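PDB 4YBN: flavin-nucleotide-binding protein from Mycobacterium smegmatis, which binds FAD and heme and probably works as an oxidoreductase of the split beta-barrel superfamily. Local coordinates for residues D26-T31 against R101-T106; A35-V40 against A79-T84; P187-Y192 against T215-N220. All coordinates share one frame; numbering follows the deposited sequence.

How the contacts relate
Contacts 1 and 2 lie about 13 Å apart, centre to centre. Strand 99-108 of contact 1 is the sheet neighbour of strand 78-91 of contact 2. Two probable hydrogen bonds join them: A105 N is 2.8 Å from V83 O, and S104 OG is 2.9 Å from T84 OG1. Y102, S104 and T106 of contact 1 and T84 of contact 2 belong to the FAD pocket; Y102 also meets heme. Contact 3 is about 13 Å from contact 1 between centres. There a probable hydrogen bond, D30 O to N220 N at 2.6 Å, links the C-terminal loop to the turn after helix 22-29. The L218 side chain of contact 3 stays about 10 Å from FAD. All three contacts meet the second subunit.

Contact 1 of 3, residues D26-T31 against R101-T106; sequences DDLLDT and RYRSAT. With FAD (flavin-adenine dinucleotide), chain K.
L28 CD1 lies over one face of the R103 guanidinium and also touches R103 CB, 4.0 Å from L28 CD1. The two side chains pass alongside, running opposite ways. This is helix-on-strand packing in a split beta-barrel, with the end of helix 22-29 set against strand 99-108. L28 CG is anti to the backbone N (chi1 178°), part of how the side chain reaches the strand. The other methyl, L28 CD2, packs on A105, 3.7 Å from A105 N and 3.8 Å from A105 CB. D27 adds a long salt bridge, with D27 OD2 4.0 Å from R103 NH1 and near the guanidinium plane. The carboxylate and guanidinium planes are 33° apart. R103 NH2 forms a salt bridge with D87 OD1, its stronger partner. No hydrogen bond joins the two segments. Within its own segment, T31 OG1 donates to D27 O in a bond modelled very short.

The CB of S104 points away from the helix, and FAD lies on that side of the strand. S104 CB sits 3.3 Å from FAD N1A, while S104 OG has T84 as its polar partner. Y102 serves both cofactors. Its OH hydrogen-bonds a heme oxygen, and FAD C8 lies over the centre of its ring, 3.2 Å above the plane.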
loop_
_atom_site.group_PDB
_atom_site.type_symbol
_atom_site.label_atom_id
_atom_site.label_comp_id
_atom_site.label_asym_id
_atom_site.label_seq_id
_atom_site.Cartn_x
_atom_site.Cartn_y
_atom_site.Cartn_z
ATOM N N ASP A 26 -12.639 -0.358 -10.799
ATOM C CA ASP A 26 -13.427 0.420 -9.877
ATOM C C ASP A 26 -13.603 -0.239 -8.541
ATOM O O ASP A 26 -13.595 0.425 -7.491
ATOM C CB ASP A 26 -14.838 0.742 -10.494
ATOM C CG ASP A 26 -14.742 1.695 -11.647
ATOM O OD1 ASP A 26 -13.673 2.271 -11.828
ATOM O OD2 ASP A 26 -15.741 1.889 -12.389
ATOM N N ASP A 27 -13.791 -1.533 -8.542
ATOM C CA ASP A 27 -13.915 -2.252 -7.320
ATOM C C ASP A 27 -12.650 -2.105 -6.443
ATOM O O ASP A 27 -12.734 -1.806 -5.255
ATOM C CB ASP A 27 -14.183 -3.739 -7.592
ATOM C CG ASP A 27 -14.463 -4.492 -6.315
ATOM O OD1 ASP A 27 -15.515 -4.215 -5.697
ATOM O OD2 ASP A 27 -13.622 -5.338 -5.899
ATOM N N LEU A 28 -11.489 -2.204 -7.058
ATOM C CA LEU A 28 -10.268 -1.969 -6.298
ATOM C C LEU A 28 -10.177 -0.575 -5.825
ATOM O O LEU A 28 -9.974 -0.331 -4.632
ATOM C CB LEU A 28 -9.069 -2.284 -7.150
ATOM C CG LEU A 28 -7.709 -2.040 -6.488
ATOM C CD1 LEU A 28 -7.567 -2.867 -5.257
ATOM C CD2 LEU A 28 -6.614 -2.303 -7.455
ATOM N N LEU A 29 -10.442 0.394 -6.711
ATOM C CA LEU A 29 -10.355 1.800 -6.325
ATOM C C LEU A 29 -11.406 2.222 -5.310
ATOM O O LEU A 29 -11.238 3.165 -4.544
ATOM C CB LEU A 29 -10.463 2.682 -7.568
ATOM C CG LEU A 29 -9.398 2.547 -8.632
ATOM C CD1 LEU A 29 -9.621 3.443 -9.793
ATOM C CD2 LEU A 29 -7.995 2.754 -8.055
ATOM N N ASP A 30 -12.517 1.498 -5.256
ATOM C CA ASP A 30 -13.495 1.761 -4.267
ATOM C C ASP A 30 -13.296 0.972 -2.999
ATOM O O ASP A 30 -14.166 0.999 -2.141
ATOM C CB ASP A 30 -14.857 1.351 -4.817
ATOM C CG ASP A 30 -15.305 2.280 -5.948
ATOM O OD1 ASP A 30 -14.727 3.394 -6.044
ATOM O OD2 ASP A 30 -16.195 1.869 -6.722
ATOM N N THR A 31 -12.207 0.234 -2.890
ATOM C CA THR A 31 -11.912 -0.532 -1.719
ATOM C C THR A 31 -10.766 0.114 -0.927
ATOM O O THR A 31 -10.883 0.276 0.272
ATOM C CB THR A 31 -11.518 -1.969 -2.122
ATOM O OG1 THR A 31 -12.587 -2.561 -2.830
ATOM C CG2 THR A 31 -11.229 -2.832 -0.866
ATOM N N ARG A 101 -1.147 -13.111 -2.656
ATOM C CA ARG A 101 -2.337 -12.779 -3.338
ATOM C C ARG A 101 -2.440 -11.247 -3.225
ATOM O O ARG A 101 -2.204 -10.649 -2.189
ATOM C CB ARG A 101 -3.536 -13.461 -2.722
ATOM C CG ARG A 101 -3.751 -14.857 -3.202
ATOM C CD ARG A 101 -5.037 -15.385 -2.605
ATOM N NE ARG A 101 -5.355 -16.745 -3.078
ATOM C CZ ARG A 101 -6.350 -17.499 -2.617
ATOM N NH1 ARG A 101 -7.140 -17.044 -1.637
ATOM N NH2 ARG A 101 -6.557 -18.745 -3.111
ATOM N N TYR A 102 -2.835 -10.628 -4.310
ATOM C CA TYR A 102 -3.008 -9.160 -4.335
ATOM C C TYR A 102 -3.802 -8.696 -5.528
ATOM O O TYR A 102 -4.046 -9.477 -6.458
ATOM C CB TYR A 102 -1.654 -8.536 -4.406
ATOM C CG TYR A 102 -0.936 -8.864 -5.710
ATOM C CD1 TYR A 102 -1.270 -8.202 -6.903
ATOM C CD2 TYR A 102 0.082 -9.837 -5.756
ATOM C CE1 TYR A 102 -0.602 -8.471 -8.091
ATOM C CE2 TYR A 102 0.766 -10.097 -6.944
ATOM C CZ TYR A 102 0.414 -9.417 -8.106
ATOM O OH TYR A 102 1.069 -9.667 -9.285
ATOM N N ARG A 103 -4.189 -7.410 -5.506
ATOM C CA ARG A 103 -4.809 -6.730 -6.649
ATOM C C ARG A 103 -4.089 -5.387 -6.719
ATOM O O ARG A 103 -3.886 -4.761 -5.679
ATOM C CB ARG A 103 -6.271 -6.469 -6.368
ATOM C CG ARG A 103 -7.230 -7.636 -6.297
ATOM C CD ARG A 103 -8.533 -7.170 -5.695
ATOM N NE ARG A 103 -8.401 -7.202 -4.245
ATOM C CZ ARG A 103 -9.212 -6.641 -3.370
ATOM N NH1 ARG A 103 -10.286 -5.956 -3.786
ATOM N NH2 ARG A 103 -8.921 -6.759 -2.052
ATOM N N SER A 104 -3.639 -4.953 -7.879
ATOM C CA SER A 104 -2.902 -3.740 -7.953
ATOM C C SER A 104 -3.291 -2.978 -9.231
ATOM O O SER A 104 -3.480 -3.610 -10.273
ATOM C CB SER A 104 -1.369 -4.020 -8.015
ATOM O OG SER A 104 -0.734 -2.717 -7.913
ATOM N N ALA A 105 -3.416 -1.673 -9.149
ATOM C CA ALA A 105 -3.691 -0.885 -10.359
ATOM C C ALA A 105 -2.652 0.165 -10.443
ATOM O O ALA A 105 -2.193 0.691 -9.419
ATOM C CB ALA A 105 -5.073 -0.289 -10.268
ATOM N N THR A 106 -2.267 0.501 -11.666
ATOM C CA THR A 106 -1.360 1.589 -11.921
ATOM C C THR A 106 -2.010 2.507 -12.986
ATOM O O THR A 106 -2.524 1.993 -13.976
ATOM C CB THR A 106 -0.024 1.107 -12.466
ATOM O OG1 THR A 106 0.429 -0.025 -11.692
ATOM C CG2 THR A 106 0.961 2.229 -12.281
HETATM P PA FAD K . 7.043 -4.184 -16.665
HETATM O O1A FAD K . 7.044 -4.927 -17.970
HETATM O O2A FAD K . 8.358 -3.643 -16.189
HETATM O O5B FAD K . 5.845 -3.047 -16.728
HETATM C C5B FAD K . 5.012 -2.862 -17.893
HETATM C C4B FAD K . 3.606 -2.380 -17.509
HETATM O O4B FAD K . 2.902 -3.435 -16.826
HETATM C C3B FAD K . 3.530 -1.262 -16.461
HETATM O O3B FAD K . 3.855 0.061 -16.928
HETATM C C2B FAD K . 2.131 -1.443 -15.848
HETATM O O2B FAD K . 1.135 -0.725 -16.566
HETATM C C1B FAD K . 1.855 -2.947 -15.986
HETATM N N9A FAD K . 1.928 -3.568 -14.659
HETATM C C8A FAD K . 2.994 -4.312 -14.276
HETATM N N7A FAD K . 2.834 -4.724 -12.984
HETATM C C5A FAD K . 1.661 -4.237 -12.537
HETATM C C6A FAD K . 0.948 -4.324 -11.236
HETATM N N6A FAD K . 1.537 -5.051 -10.260
HETATM N N1A FAD K . -0.266 -3.703 -11.127
HETATM C C2A FAD K . -0.797 -2.974 -12.155
HETATM N N3A FAD K . -0.175 -2.876 -13.350
HETATM C C4A FAD K . 1.042 -3.475 -13.625
HETATM N N1 FAD K . 6.808 -8.912 -8.462
HETATM C C2 FAD K . 8.017 -9.505 -8.237
HETATM O O2 FAD K . 8.711 -9.616 -9.274
HETATM N N3 FAD K . 8.412 -9.917 -6.996
HETATM C C4 FAD K . 7.639 -9.695 -5.870
HETATM O O4 FAD K . 7.910 -9.975 -4.667
HETATM C C4X FAD K . 6.302 -9.087 -6.052
HETATM N N5 FAD K . 5.482 -8.839 -5.001
HETATM C C5X FAD K . 4.290 -8.221 -5.217
HETATM C C6 FAD K . 3.457 -7.990 -4.174
HETATM C C7 FAD K . 2.227 -7.400 -4.405
HETATM C C7M FAD K . 1.306 -7.117 -3.265
HETATM C C8 FAD K . 1.795 -6.976 -5.755
HETATM C C8M FAD K . 0.479 -6.277 -5.976
HETATM C C9 FAD K . 2.630 -7.220 -6.805
HETATM C C9A FAD K . 3.859 -7.823 -6.577
HETATM N N10 FAD K . 4.725 -8.036 -7.651
HETATM C C10 FAD K . 5.939 -8.687 -7.434
HETATM C "C1'" FAD K . 4.318 -7.684 -9.035
HETATM C "C2'" FAD K . 5.036 -6.504 -9.634
HETATM O "O2'" FAD K . 4.241 -5.343 -9.408
HETATM C "C3'" FAD K . 5.111 -6.751 -11.143
HETATM O "O3'" FAD K . 3.791 -7.159 -11.638
HETATM C "C4'" FAD K . 6.226 -7.785 -11.457
HETATM O "O4'" FAD K . 7.516 -7.332 -10.959
HETATM C "C5'" FAD K . 6.312 -8.026 -12.953
HETATM O "O5'" FAD K . 6.347 -6.761 -13.594
HETATM P P FAD K . 6.637 -6.628 -15.170
HETATM O O1P FAD K . 5.573 -7.488 -15.801
HETATM O O2P FAD K . 8.075 -6.892 -15.431
HETATM O O3P FAD K . 6.357 -5.093 -15.489
#

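Contact 2 of 3, residues A35-V40 against A79-T84; sequences ATVALV and AAVSVT
V37 and V81 face each other as a non-hydrogen-bonded pair, with V37 CG2 4.2 Å from V81 CG2. They belong to an antiparallel strand pair of the split beta-barrel, formed by strands 34-41 and 78-91. The two segments run at 158° to each other. V81 turns CG1 anti to its backbone N (chi1 176°), and this methyl meets A35 CB at 3.9 Å. V83 CG2 also touches A35 CB, at 4.0 Å. The alanine methyl therefore meets branches of two valines on the partner strand. F111 packs on V81, and F52 on A35 and V83, which adds aromatic cover to this apolar group.

The opposite face carries the small side chains T36, A38, A80 and S82. There T36 packs on T36 and A38 on A38 of the second subunit, so this face lies at the dimer interface.

T36 with S82 and A38 with A80 are hydrogen-bonded pairs. Each pair has two reciprocal N-H to O bonds. All four are of ordinary length, and A80 N to A38 O is the most bent. Close CA-H...O contacts run beside them, such as A79 CA to A38 O at 3.2 Å.

T36 OG1 lies beside its own backbone N (chi1 -63°) and reaches a water at 2.7 Å. That water donates to S82 O at 3.2 Å, so S82 O accepts from both the water and T36 N.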
loop_
_atom_site.group_PDB
_atom_site.type_symbol
_atom_site.label_atom_id
_atom_site.label_comp_id
_atom_site.label_asym_id
_atom_site.label_seq_id
_atom_site.Cartn_x
_atom_site.Cartn_y
_atom_site.Cartn_z
ATOM N N ALA A 35 -3.307 5.713 -2.066
ATOM C CA ALA A 35 -2.582 5.588 -3.313
ATOM C C ALA A 35 -1.111 5.970 -3.045
ATOM O O ALA A 35 -0.808 6.755 -2.124
ATOM C CB ALA A 35 -3.177 6.552 -4.346
ATOM N N THR A 36 -0.205 5.455 -3.860
ATOM C CA THR A 36 1.122 5.927 -3.807
ATOM C C THR A 36 1.321 6.625 -5.130
ATOM O O THR A 36 1.091 6.031 -6.151
ATOM C CB THR A 36 2.128 4.786 -3.605
ATOM O OG1 THR A 36 1.846 4.182 -2.344
ATOM C CG2 THR A 36 3.472 5.323 -3.572
ATOM N N VAL A 37 1.793 7.851 -5.072
ATOM C CA VAL A 37 1.963 8.685 -6.253
ATOM C C VAL A 37 3.449 8.906 -6.516
ATOM O O VAL A 37 4.199 9.196 -5.630
ATOM C CB VAL A 37 1.317 10.034 -6.063
ATOM C CG1 VAL A 37 1.650 10.965 -7.224
ATOM C CG2 VAL A 37 -0.174 9.903 -5.899
ATOM N N ALA A 38 3.848 8.652 -7.738
ATOM C CA ALA A 38 5.226 8.794 -8.182
ATOM C C ALA A 38 5.309 9.900 -9.226
ATOM O O ALA A 38 4.436 9.997 -10.115
ATOM C CB ALA A 38 5.663 7.497 -8.794
ATOM N N LEU A 39 6.339 10.739 -9.128
ATOM C CA LEU A 39 6.609 11.754 -10.064
ATOM C C LEU A 39 8.148 11.955 -10.119
ATOM O O LEU A 39 8.913 11.296 -9.415
ATOM C CB LEU A 39 5.930 13.041 -9.674
ATOM C CG LEU A 39 6.328 13.754 -8.396
ATOM C CD1 LEU A 39 6.091 15.241 -8.520
ATOM C CD2 LEU A 39 5.530 13.181 -7.229
ATOM N N VAL A 40 8.572 12.851 -10.987
ATOM C CA VAL A 40 9.995 13.099 -11.219
ATOM C C VAL A 40 10.272 14.545 -10.821
ATOM O O VAL A 40 9.496 15.475 -11.158
ATOM C CB VAL A 40 10.295 12.896 -12.677
ATOM C CG1 VAL A 40 11.782 13.017 -12.961
ATOM C CG2 VAL A 40 9.820 11.523 -13.156
ATOM N N ALA A 79 2.564 11.870 -13.686
ATOM C CA ALA A 79 2.503 11.088 -12.441
ATOM C C ALA A 79 2.196 9.681 -12.777
ATOM O O ALA A 79 1.592 9.377 -13.831
ATOM C CB ALA A 79 1.403 11.625 -11.585
ATOM N N ALA A 80 2.519 8.785 -11.873
ATOM C CA ALA A 80 2.019 7.447 -11.991
ATOM C C ALA A 80 1.412 7.136 -10.616
ATOM O O ALA A 80 2.020 7.449 -9.597
ATOM C CB ALA A 80 3.143 6.492 -12.401
ATOM N N VAL A 81 0.235 6.520 -10.572
ATOM C CA VAL A 81 -0.490 6.350 -9.335
ATOM C C VAL A 81 -0.643 4.888 -9.112
ATOM O O VAL A 81 -1.148 4.194 -9.997
ATOM C CB VAL A 81 -1.855 7.030 -9.412
ATOM C CG1 VAL A 81 -2.668 6.787 -8.156
ATOM C CG2 VAL A 81 -1.679 8.507 -9.564
ATOM N N SER A 82 -0.198 4.390 -7.950
ATOM C CA SER A 82 -0.318 2.976 -7.661
ATOM C C SER A 82 -1.241 2.710 -6.484
ATOM O O SER A 82 -1.187 3.372 -5.428
ATOM C CB SER A 82 1.133 2.399 -7.405
ATOM O OG SER A 82 1.065 1.066 -6.972
ATOM N N VAL A 83 -2.132 1.747 -6.693
ATOM C CA VAL A 83 -3.139 1.365 -5.689
ATOM C C VAL A 83 -3.113 -0.133 -5.534
ATOM O O VAL A 83 -3.324 -0.863 -6.502
ATOM C CB VAL A 83 -4.590 1.833 -6.039
ATOM C CG1 VAL A 83 -5.557 1.445 -4.919
ATOM C CG2 VAL A 83 -4.569 3.357 -6.208
ATOM N N THR A 84 -2.906 -0.595 -4.302
ATOM C CA THR A 84 -2.634 -2.017 -4.038
ATOM C C THR A 84 -3.400 -2.538 -2.812
ATOM O O THR A 84 -3.478 -1.889 -1.760
ATOM C CB THR A 84 -1.080 -2.196 -3.855
ATOM O OG1 THR A 84 -0.432 -1.906 -5.107
ATOM C CG2 THR A 84 -0.726 -3.602 -3.501
HETATM O O HOH W 1 0.137 2.080 -2.769
#

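Contact 3 of 3, residues P187-Y192 against T215-N220; sequences PLTTQY and TGELRN
L218 N donates to T190 O at 3.0 Å, and Y192 N donates to G216 O at 3.1 Å. Both backbone bonds are close to straight, each with an angle of 168° at the hydrogen. They flank the single beta bridge between Q191 and E217. The same two carbonyl oxygens also receive CA-H contacts: E217 CA lies 3.3 Å from T190 O, and Q191 CA approaches G216 O.

A water adds a third polar link. It donates to Y192 O at 2.9 Å and bonds T215 OG1.

Apolar contacts centre on L218. Its CD2 meets T190 CG2 at 3.7 Å, the two side chains extending together in one direction. T190 CG2, anti to the backbone N (chi1 of OG1 -69°), is turned to L218, while T190 OG1 hydrogen-bonds T190 OG1 of the second subunit. Y192 crosses L218 at about a right angle. Its CE2 comes 3.7 Å from L218 CA, and its CZ lies 4.2 Å from L218 CD1.

T189 and E217 meet differently, a methyl against a carboxylate oxygen, with T189 CG2 3.6 Å from E217 OE2.

The contact binds the C-terminal loop to the C-terminal end of strand 184-192. This strand pairs with strand 78-91 in its own chain, and residues 188-192 pair antiparallel with a strand of the second subunit, so the sheet runs across the dimer. After helix 209-212 the loop passes Y192, then R219 packs on D30 and T31 after helix 22-29, and N220 touches helix 116-130.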
loop_
_atom_site.group_PDB
_atom_site.type_symbol
_atom_site.label_atom_id
_atom_site.label_comp_id
_atom_site.label_asym_id
_atom_site.label_seq_id
_atom_site.Cartn_x
_atom_site.Cartn_y
_atom_site.Cartn_z
ATOM N N PRO A 187 -4.845 -15.896 4.305
ATOM C CA PRO A 187 -5.454 -14.637 3.875
ATOM C C PRO A 187 -5.077 -13.470 4.742
ATOM O O PRO A 187 -4.716 -13.650 5.921
ATOM C CB PRO A 187 -6.946 -14.892 4.082
ATOM C CG PRO A 187 -7.074 -16.370 4.074
ATOM C CD PRO A 187 -5.877 -16.808 4.828
ATOM N N LEU A 188 -5.189 -12.296 4.131
ATOM C CA LEU A 188 -5.001 -11.005 4.808
ATOM C C LEU A 188 -6.218 -10.150 4.539
ATOM O O LEU A 188 -6.709 -10.070 3.417
ATOM C CB LEU A 188 -3.744 -10.316 4.318
ATOM C CG LEU A 188 -2.442 -10.940 4.837
ATOM C CD1 LEU A 188 -1.225 -10.651 3.980
ATOM C CD2 LEU A 188 -2.156 -10.544 6.278
ATOM N N THR A 189 -6.741 -9.552 5.614
ATOM C CA THR A 189 -7.851 -8.617 5.500
ATOM C C THR A 189 -7.556 -7.397 6.357
ATOM O O THR A 189 -6.838 -7.467 7.340
ATOM C CB THR A 189 -9.175 -9.215 5.963
ATOM O OG1 THR A 189 -9.068 -9.589 7.331
ATOM C CG2 THR A 189 -9.513 -10.478 5.184
ATOM N N THR A 190 -8.136 -6.282 5.947
ATOM C CA THR A 190 -7.984 -5.046 6.644
ATOM C C THR A 190 -9.348 -4.693 7.110
ATOM O O THR A 190 -10.295 -4.703 6.337
ATOM C CB THR A 190 -7.317 -4.008 5.741
ATOM O OG1 THR A 190 -5.955 -4.420 5.547
ATOM C CG2 THR A 190 -7.300 -2.643 6.406
ATOM N N GLN A 191 -9.461 -4.448 8.421
ATOM C CA GLN A 191 -10.724 -4.237 9.066
ATOM C C GLN A 191 -10.750 -3.010 9.970
ATOM O O GLN A 191 -9.753 -2.699 10.602
ATOM C CB GLN A 191 -11.065 -5.464 9.896
ATOM C CG GLN A 191 -12.233 -6.219 9.283
ATOM C CD GLN A 191 -12.228 -7.642 9.757
ATOM O OE1 GLN A 191 -11.448 -8.467 9.265
ATOM N NE2 GLN A 191 -13.088 -7.941 10.746
ATOM N N TYR A 192 -11.921 -2.399 10.063
ATOM C CA TYR A 192 -12.169 -1.313 10.989
ATOM C C TYR A 192 -12.303 -1.886 12.425
ATOM O O TYR A 192 -12.982 -2.858 12.619
ATOM C CB TYR A 192 -13.463 -0.604 10.652
ATOM C CG TYR A 192 -13.515 0.153 9.348
ATOM C CD1 TYR A 192 -12.804 1.308 9.187
ATOM C CD2 TYR A 192 -14.281 -0.333 8.271
ATOM C CE1 TYR A 192 -12.834 1.995 7.993
ATOM C CE2 TYR A 192 -14.324 0.343 7.095
ATOM C CZ TYR A 192 -13.598 1.508 6.966
ATOM O OH TYR A 192 -13.652 2.186 5.747
ATOM N N THR A 215 -17.663 -0.378 9.517
ATOM C CA THR A 215 -17.466 -1.650 10.135
ATOM C C THR A 215 -17.234 -2.710 9.020
ATOM O O THR A 215 -17.652 -2.533 7.875
ATOM C CB THR A 215 -18.706 -1.980 11.001
ATOM O OG1 THR A 215 -18.339 -2.952 11.981
ATOM C CG2 THR A 215 -19.876 -2.461 10.120
ATOM N N GLY A 216 -16.605 -3.804 9.377
ATOM C CA GLY A 216 -16.223 -4.847 8.409
ATOM C C GLY A 216 -14.895 -4.512 7.766
ATOM O O GLY A 216 -14.064 -3.748 8.303
ATOM N N GLU A 217 -14.748 -5.009 6.558
ATOM C CA GLU A 217 -13.543 -4.812 5.821
ATOM C C GLU A 217 -13.520 -3.461 5.162
ATOM O O GLU A 217 -14.479 -2.956 4.600
ATOM C CB GLU A 217 -13.341 -5.897 4.782
ATOM C CG GLU A 217 -13.085 -7.255 5.391
ATOM C CD GLU A 217 -12.883 -8.339 4.341
ATOM O OE1 GLU A 217 -12.693 -8.035 3.142
ATOM O OE2 GLU A 217 -12.906 -9.508 4.726
ATOM N N LEU A 218 -12.365 -2.879 5.270
ATOM C CA LEU A 218 -12.084 -1.554 4.794
ATOM C C LEU A 218 -12.574 -1.409 3.384
ATOM O O LEU A 218 -12.227 -2.256 2.574
ATOM C CB LEU A 218 -10.572 -1.391 4.784
ATOM C CG LEU A 218 -10.001 -0.359 3.848
ATOM C CD1 LEU A 218 -10.308 1.007 4.451
ATOM C CD2 LEU A 218 -8.526 -0.638 3.562
ATOM N N ARG A 219 -13.372 -0.352 3.102
ATOM C CA ARG A 219 -13.730 0.028 1.704
ATOM C C ARG A 219 -13.548 1.554 1.441
ATOM O O ARG A 219 -13.260 2.323 2.361
ATOM C CB ARG A 219 -15.121 -0.528 1.268
ATOM C CG ARG A 219 -15.020 -2.000 0.840
ATOM C CD ARG A 219 -16.101 -2.448 -0.108
ATOM N NE ARG A 219 -16.083 -1.909 -1.483
ATOM C CZ ARG A 219 -17.189 -1.578 -2.155
ATOM N NH1 ARG A 219 -18.373 -1.649 -1.552
ATOM N NH2 ARG A 219 -17.127 -1.130 -3.415
ATOM N N ASN A 220 -13.635 1.951 0.175
ATOM C CA ASN A 220 -13.509 3.369 -0.252
ATOM C C ASN A 220 -14.814 3.888 -0.981
ATOM O O ASN A 220 -14.735 4.645 -1.975
ATOM C CB ASN A 220 -12.231 3.544 -1.120
ATOM C CG ASN A 220 -11.715 4.981 -1.146
ATOM O OD1 ASN A 220 -12.139 5.800 -0.335
ATOM N ND2 ASN A 220 -10.755 5.281 -2.078
HETATM O O HOH W 2 -15.625 -3.618 11.674
#